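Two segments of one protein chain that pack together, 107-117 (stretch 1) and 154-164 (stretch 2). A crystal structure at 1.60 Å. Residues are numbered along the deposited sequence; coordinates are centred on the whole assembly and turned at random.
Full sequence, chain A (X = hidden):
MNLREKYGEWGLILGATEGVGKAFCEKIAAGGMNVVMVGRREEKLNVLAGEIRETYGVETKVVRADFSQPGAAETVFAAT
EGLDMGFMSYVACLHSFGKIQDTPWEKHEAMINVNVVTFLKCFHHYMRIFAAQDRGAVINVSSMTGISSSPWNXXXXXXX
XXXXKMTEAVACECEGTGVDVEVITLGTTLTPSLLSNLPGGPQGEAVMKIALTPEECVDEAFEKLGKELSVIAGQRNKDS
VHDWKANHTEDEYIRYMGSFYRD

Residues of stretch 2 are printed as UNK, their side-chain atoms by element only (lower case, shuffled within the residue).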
# COMPACT_ATOMS: atom_id res chain seq x y z
N LYS A 107 9.32 11.18 -12.96
CA LYS A 107 8.92 10.74 -11.61
C LYS A 107 9.81 11.33 -10.53
O LYS A 107 9.33 11.74 -9.49
CB LYS A 107 8.88 9.21 -11.51
CG LYS A 107 8.35 8.65 -10.18
CD LYS A 107 6.87 8.97 -9.97
CE LYS A 107 6.12 7.88 -9.22
NZ LYS A 107 4.65 7.96 -9.43
N HIS A 108 11.12 11.38 -10.77
CA HIS A 108 12.02 12.10 -9.86
C HIS A 108 11.61 13.55 -9.67
O HIS A 108 11.64 14.07 -8.55
CB HIS A 108 13.47 12.04 -10.34
CG HIS A 108 14.15 10.72 -10.09
ND1 HIS A 108 14.35 10.21 -8.83
CD2 HIS A 108 14.69 9.82 -10.94
CE1 HIS A 108 14.98 9.06 -8.91
NE2 HIS A 108 15.23 8.82 -10.18
N GLU A 109 11.21 14.20 -10.76
CA GLU A 109 10.83 15.59 -10.66
C GLU A 109 9.52 15.73 -9.90
O GLU A 109 9.35 16.69 -9.14
CB GLU A 109 10.78 16.27 -12.03
CG GLU A 109 10.58 17.77 -11.89
CD GLU A 109 11.11 18.61 -13.04
OE1 GLU A 109 12.15 18.26 -13.65
OE2 GLU A 109 10.50 19.64 -13.31
N ALA A 110 8.60 14.79 -10.10
CA ALA A 110 7.35 14.77 -9.35
C ALA A 110 7.66 14.70 -7.85
O ALA A 110 7.07 15.42 -7.06
CB ALA A 110 6.47 13.61 -9.76
N MET A 111 8.59 13.83 -7.48
CA MET A 111 8.96 13.68 -6.06
C MET A 111 9.62 14.93 -5.51
O MET A 111 9.30 15.39 -4.41
CB MET A 111 9.83 12.45 -5.85
CG MET A 111 9.02 11.15 -5.96
SD MET A 111 9.96 9.66 -5.58
CE MET A 111 10.97 9.48 -7.03
N ILE A 112 10.56 15.50 -6.26
CA ILE A 112 11.13 16.79 -5.88
C ILE A 112 10.03 17.85 -5.64
O ILE A 112 10.09 18.65 -4.68
CB ILE A 112 12.13 17.28 -6.94
CG1 ILE A 112 13.43 16.51 -6.80
CG2 ILE A 112 12.35 18.79 -6.83
CD1 ILE A 112 14.35 16.66 -8.00
N ASN A 113 9.06 17.88 -6.54
CA ASN A 113 7.98 18.85 -6.41
C ASN A 113 7.17 18.66 -5.14
O ASN A 113 6.89 19.62 -4.43
CB ASN A 113 7.09 18.81 -7.64
CG ASN A 113 7.72 19.51 -8.80
OD1 ASN A 113 8.74 20.19 -8.65
ND2 ASN A 113 7.12 19.38 -9.95
N VAL A 114 6.82 17.43 -4.83
CA VAL A 114 6.02 17.17 -3.62
C VAL A 114 6.84 17.39 -2.35
O VAL A 114 6.39 18.10 -1.43
CB VAL A 114 5.41 15.73 -3.61
CG1 VAL A 114 4.61 15.52 -2.33
CG2 VAL A 114 4.52 15.50 -4.82
N ASN A 115 8.03 16.82 -2.28
CA ASN A 115 8.74 16.74 -1.01
C ASN A 115 9.64 17.94 -0.74
O ASN A 115 10.02 18.18 0.42
CB ASN A 115 9.56 15.44 -0.94
CG ASN A 115 8.70 14.20 -1.13
OD1 ASN A 115 7.56 14.11 -0.65
ND2 ASN A 115 9.24 13.22 -1.81
N VAL A 116 10.01 18.65 -1.79
CA VAL A 116 10.96 19.77 -1.69
C VAL A 116 10.39 21.11 -2.15
O VAL A 116 10.37 22.09 -1.38
CB VAL A 116 12.27 19.46 -2.46
CG1 VAL A 116 13.25 20.62 -2.36
CG2 VAL A 116 12.90 18.18 -1.89
N VAL A 117 9.97 21.21 -3.41
CA VAL A 117 9.60 22.50 -3.98
C VAL A 117 8.27 23.05 -3.47
O VAL A 117 8.22 24.19 -2.96
CB VAL A 117 9.63 22.49 -5.52
CG1 VAL A 117 9.15 23.81 -6.10
CG2 VAL A 117 11.03 22.11 -6.01
N UNK A 154 15.14 5.90 -2.86
CA UNK A 154 16.08 6.91 -2.37
C UNK A 154 15.49 8.29 -2.10
O UNK A 154 15.78 8.93 -1.08
N UNK A 155 14.61 8.73 -3.00
CA UNK A 155 14.01 10.06 -2.81
C UNK A 155 13.02 10.21 -1.65
O UNK A 155 12.78 11.34 -1.20
c UNK A 155 13.51 12.58 -5.61
n UNK A 155 13.33 12.39 -6.90
c UNK A 155 13.38 10.56 -4.11
c UNK A 155 14.28 11.50 -4.89
o UNK A 155 13.10 13.57 -5.04
N UNK A 156 12.47 9.10 -1.14
CA UNK A 156 11.62 9.10 0.08
C UNK A 156 12.42 9.73 1.22
O UNK A 156 12.07 10.81 1.73
o UNK A 156 7.04 6.73 4.32
c UNK A 156 9.57 6.16 1.72
c UNK A 156 9.57 8.48 2.28
c UNK A 156 10.10 7.44 1.52
c UNK A 156 8.56 5.92 2.67
c UNK A 156 8.05 6.97 3.39
c UNK A 156 11.21 7.65 0.46
c UNK A 156 8.55 8.27 3.20
N UNK A 157 13.53 9.08 1.56
CA UNK A 157 14.36 9.54 2.63
C UNK A 157 15.00 10.89 2.32
O UNK A 157 15.14 11.72 3.20
N UNK A 158 15.41 11.10 1.07
CA UNK A 158 16.11 12.33 0.72
C UNK A 158 15.18 13.53 0.91
O UNK A 158 15.57 14.54 1.51
c UNK A 158 16.64 12.29 -0.70
N UNK A 159 13.98 13.44 0.36
CA UNK A 159 12.97 14.47 0.49
C UNK A 159 12.54 14.67 1.93
O UNK A 159 12.41 15.82 2.40
N UNK A 160 12.31 13.57 2.65
CA UNK A 160 11.92 13.69 4.05
C UNK A 160 13.05 14.28 4.89
O UNK A 160 12.80 15.03 5.83
n UNK A 160 6.79 13.89 4.51
c UNK A 160 9.06 13.10 4.24
c UNK A 160 10.06 11.96 4.08
c UNK A 160 11.42 12.36 4.61
c UNK A 160 7.65 12.68 4.55
N UNK A 161 14.31 14.00 4.53
CA UNK A 161 15.44 14.63 5.23
C UNK A 161 15.50 16.14 4.96
O UNK A 161 15.88 16.94 5.84
c UNK A 161 16.74 13.97 4.85
N UNK A 162 15.18 16.53 3.74
CA UNK A 162 15.10 17.97 3.41
C UNK A 162 14.07 18.65 4.32
O UNK A 162 14.33 19.68 4.96
c UNK A 162 13.78 21.74 1.26
c UNK A 162 14.93 22.21 0.65
c UNK A 162 13.72 20.43 1.68
c UNK A 162 14.79 19.58 1.49
c UNK A 162 14.74 18.16 1.94
c UNK A 162 16.02 21.37 0.48
c UNK A 162 15.95 20.07 0.90
N UNK A 163 12.88 18.04 4.40
CA UNK A 163 11.81 18.59 5.25
C UNK A 163 12.27 18.62 6.71
O UNK A 163 12.06 19.62 7.40
c UNK A 163 9.94 17.94 3.70
c UNK A 163 10.51 17.76 5.11
c UNK A 163 9.51 18.14 6.20
c UNK A 163 8.80 17.00 3.35
N UNK A 164 12.90 17.54 7.16
CA UNK A 164 13.37 17.46 8.55
C UNK A 164 14.35 18.60 8.86
O UNK A 164 14.14 19.41 9.77
c UNK A 164 13.75 15.99 11.34
c UNK A 164 14.70 15.89 10.15
c UNK A 164 15.37 14.53 10.11
c UNK A 164 14.05 16.12 8.79
O HOH W 1 12.01 13.65 -2.59
O HOH W 2 6.80 14.90 1.98

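Stretch 2 is helical and runs beside the helix of stretch 1 in nearly the same direction, the axes crossing at -24° and approaching to 8.6 Å. Position 154 has no side-chain atoms and touches nothing on stretch 1; it is Gly-154. Position 155 carries three carbons, the third bonded to one oxygen and one nitrogen. This terminal amide reaches His-108, Met-111 and Ile-112, and the residue is Gln-155. Its NE2 donates two hydrogen bonds to one residue, to His-108 O at 2.9 Å and to His-108 ND1 at 3.1 Å, the latter from the edge of the imidazole and near its plane, where the nitrogen lone pair lies. ND1 therefore acts as an acceptor. Gln-155 OE1 lies 3.4 Å from Ile-112 N, but the angle is poor and no hydrogen bond forms; that amide is already bonded within its helix to His-108 O, at 2.9 Å from Ile-112 N.

Position 156 has one carbon leading to a six-carbon ring with an oxygen on it, and its CA-to-CB bond points away from stretch 1; it is Tyr-156. Position 157, without side-chain atoms and far from stretch 1, is Gly-157. A single carbon at position 158, pointing sideways and making no contact, identifies Ala-158.

Position 159 again lacks a side chain, yet here the backbone itself meets stretch 1: its CA is 3.8 Å from Asn-115 CB and 4.4 Å from Val-116 CG2. This is Gly-159. An ideal CB on it would fall 2.6 Å from Asn-115 CB, a clash, so the bare CA is what lets the helices come this close, with Asn-115 CA and Gly-159 CA 5.0 Å apart.

At position 160, four carbons in a row end in a nitrogen and make no direct contact with stretch 1; this is Lys-160. Its end comes nearer, and water 2 accepts a hydrogen bond from Lys-160 NZ (2.7 Å) and donates one to Asn-115 OD1 (2.8 Å). Position 161, one carbon out of reach, is Ala-161. Position 162 bears one carbon and an unsubstituted six-carbon ring, with Val-116 CG1 over one face of it; this is Phe-162. The methyl carbon Val-116 CG1 lies 3.8 Å from Phe-162 CZ and 12° off the ring normal, a CH-pi contact. Position 163 has four carbons, forked at the first, with one arm two carbons long, and approaches Asn-115 O; it is Ile-163, whose CG1 lies 3.3 Å from Asn-115 O. Position 164, four carbons forked at the second and out of reach, is Leu-164.

The contact thus combines polar anchoring with close backbone packing. Gln-155 grips His-108, while water 1 accepts from Asn-115 ND2 (2.9 Å) and donates to Gln-155 O (2.8 Å) and Gln-155 OE1 (2.7 Å). Gly-159 admits Asn-115, and Phe-162 covers Val-116. One cost remains: Asn-115 O, in the region of the wider pi-type turn, is buried against Ile-163 without a polar partner. Together the stretches bury 466 Å².

Stretch 2 154-164: GQYGAGKAFIL
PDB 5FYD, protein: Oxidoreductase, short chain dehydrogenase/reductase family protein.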